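Long-range contact in putative general stress protein 26 (PDB 2QEA), which is of unknown function but, as a member of the pyridoxamine 5'-phosphate oxidase-like family, probably binds a flavin and may act as an oxidoreductase: residues Ala78-Thr83 against Leu117-Ala122. Numbering follows the deposited sequence.
Sequences ADLDGT and LKFTPA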
loop_
_atom_site.group_PDB
_atom_site.type_symbol
_atom_site.label_atom_id
_atom_site.label_comp_id
_atom_site.label_asym_id
_atom_site.label_seq_id
_atom_site.Cartn_x
_atom_site.Cartn_y
_atom_site.Cartn_z
ATOM N N ALA A 78 3.157 -6.023 -2.523
ATOM C CA ALA A 78 2.465 -7.313 -2.447
ATOM C C ALA A 78 0.979 -7.201 -2.137
ATOM O O ALA A 78 0.600 -6.449 -1.248
ATOM C CB ALA A 78 3.131 -8.185 -1.387
ATOM N N ASP A 79 0.159 -7.932 -2.895
ATOM C CA ASP A 79 -1.276 -8.057 -2.653
ATOM C C ASP A 79 -1.416 -9.511 -2.200
ATOM O O ASP A 79 -1.243 -10.422 -3.010
ATOM C CB ASP A 79 -2.088 -7.771 -3.927
ATOM C CG ASP A 79 -3.603 -7.859 -3.713
ATOM O OD1 ASP A 79 -4.074 -8.017 -2.565
ATOM O OD2 ASP A 79 -4.342 -7.759 -4.714
ATOM N N LEU A 80 -1.721 -9.710 -0.914
ATOM C CA LEU A 80 -1.784 -11.039 -0.297
ATOM C C LEU A 80 -3.187 -11.468 0.124
ATOM O O LEU A 80 -3.899 -10.683 0.737
ATOM C CB LEU A 80 -0.925 -11.046 0.968
ATOM C CG LEU A 80 0.526 -10.575 0.872
ATOM C CD1 LEU A 80 1.097 -10.485 2.270
ATOM C CD2 LEU A 80 1.349 -11.495 -0.005
ATOM N N ASP A 81 -3.558 -12.708 -0.208
ATOM C CA ASP A 81 -4.794 -13.343 0.269
ATOM C C ASP A 81 -4.367 -14.228 1.435
ATOM O O ASP A 81 -3.294 -14.843 1.393
ATOM C CB ASP A 81 -5.471 -14.203 -0.811
ATOM C CG ASP A 81 -6.127 -13.379 -1.910
ATOM O OD1 ASP A 81 -6.659 -12.279 -1.632
ATOM O OD2 ASP A 81 -6.136 -13.847 -3.066
ATOM N N GLY A 82 -5.207 -14.302 2.465
ATOM C CA GLY A 82 -4.902 -15.097 3.652
ATOM C C GLY A 82 -6.065 -15.283 4.604
ATOM O O GLY A 82 -7.221 -15.232 4.188
ATOM N N THR A 83 -5.737 -15.507 5.879
ATOM C CA THR A 83 -6.716 -15.724 6.948
ATOM C C THR A 83 -6.351 -14.856 8.156
ATOM O O THR A 83 -5.223 -14.943 8.646
ATOM C CB THR A 83 -6.723 -17.204 7.387
ATOM O OG1 THR A 83 -6.935 -18.045 6.245
ATOM C CG2 THR A 83 -7.817 -17.471 8.425
ATOM N N LEU A 117 -3.961 -9.766 16.593
ATOM C CA LEU A 117 -4.468 -10.365 15.351
ATOM C C LEU A 117 -3.318 -11.050 14.601
ATOM O O LEU A 117 -2.204 -10.520 14.562
ATOM C CB LEU A 117 -5.125 -9.313 14.454
ATOM C CG LEU A 117 -6.376 -8.590 14.968
ATOM C CD1 LEU A 117 -6.851 -7.594 13.926
ATOM C CD2 LEU A 117 -7.501 -9.561 15.321
ATOM N N LYS A 118 -3.606 -12.220 14.018
ATOM C CA LYS A 118 -2.637 -13.033 13.274
ATOM C C LYS A 118 -3.142 -13.222 11.842
ATOM O O LYS A 118 -4.219 -13.795 11.639
ATOM C CB LYS A 118 -2.478 -14.399 13.958
ATOM C CG LYS A 118 -1.445 -15.349 13.328
ATOM C CD LYS A 118 -1.430 -16.704 14.032
ATOM C CE LYS A 118 -0.385 -17.637 13.430
ATOM N NZ LYS A 118 -0.326 -18.955 14.118
ATOM N N PHE A 119 -2.369 -12.731 10.869
ATOM C CA PHE A 119 -2.675 -12.872 9.443
ATOM C C PHE A 119 -1.709 -13.897 8.852
ATOM O O PHE A 119 -0.499 -13.660 8.835
ATOM C CB PHE A 119 -2.537 -11.534 8.709
ATOM C CG PHE A 119 -2.833 -11.622 7.235
ATOM C CD1 PHE A 119 -4.148 -11.547 6.772
ATOM C CD2 PHE A 119 -1.799 -11.803 6.304
ATOM C CE1 PHE A 119 -4.430 -11.645 5.401
ATOM C CE2 PHE A 119 -2.069 -11.901 4.933
ATOM C CZ PHE A 119 -3.388 -11.820 4.478
ATOM N N THR A 120 -2.246 -15.022 8.377
ATOM C CA THR A 120 -1.456 -16.080 7.744
ATOM C C THR A 120 -1.648 -15.931 6.232
ATOM O O THR A 120 -2.766 -16.132 5.753
ATOM C CB THR A 120 -1.920 -17.492 8.191
ATOM O OG1 THR A 120 -1.793 -17.617 9.613
ATOM C CG2 THR A 120 -1.086 -18.578 7.516
ATOM N N PRO A 121 -0.590 -15.530 5.481
ATOM C CA PRO A 121 -0.748 -15.455 4.025
ATOM C C PRO A 121 -0.884 -16.840 3.374
ATOM O O PRO A 121 -0.189 -17.783 3.773
ATOM C CB PRO A 121 0.548 -14.768 3.560
ATOM C CG PRO A 121 1.118 -14.146 4.767
ATOM C CD PRO A 121 0.758 -15.076 5.870
ATOM N N ALA A 122 -1.801 -16.939 2.412
ATOM C CA ALA A 122 -2.052 -18.154 1.633
ATOM C C ALA A 122 -1.332 -18.038 0.294
ATOM O O ALA A 122 -0.628 -18.962 -0.122
ATOM C CB ALA A 122 -3.538 -18.334 1.412
HETATM O O HOH W 1 -3.978 -16.411 10.620
#
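Strands 78-83 and 117-122 run antiparallel but splayed, their axes 120° apart and closing to 4.3 Å; within the two segments they pair at their C-terminal ends, and backbone bonding from D81 and D79 carries on to S123 and E125. T83 and T120 exchange two backbone bonds: T120 N reaches T83 O in its carbonyl plane at 3.0 Å, whereas T83 N comes to T120 O from above the plane. Two residue pairs along, A122 N donates to D81 O at 2.8 Å, nearly straight and in plane. Between these bonds sits the non-hydrogen-bonded pair G82-P121, its CA atoms 4.2 Å apart; a CB on G82 would collide with T120 O and F119 CZ. With CG anti to the backbone N (chi1 180°), the F119 ring lies obliquely alongside the opposite backbone, its CZ 3.7 Å from G82 N, while CE2 meets L80 CB at 4.2 Å. These crossing strands belong to the curled antiparallel sheet of the chain, consistent with the split-barrel fold of FMN-binding relatives; A65 and F46, on strands 63-71 and 44-49, also touch the F119 side chain. An alanine at F119 would remove the ring and would probably loosen the packing between L80, G82 and those neighbours. T120 turns OG1 back beside its own backbone N, where a water 2.7 Å from OG1 also donates to T83 O. On the other strand, the CB of D81 points away from 117-122, and its OD1 forms a salt bridge with K24, while L80 packs against F9 of helix 2-13.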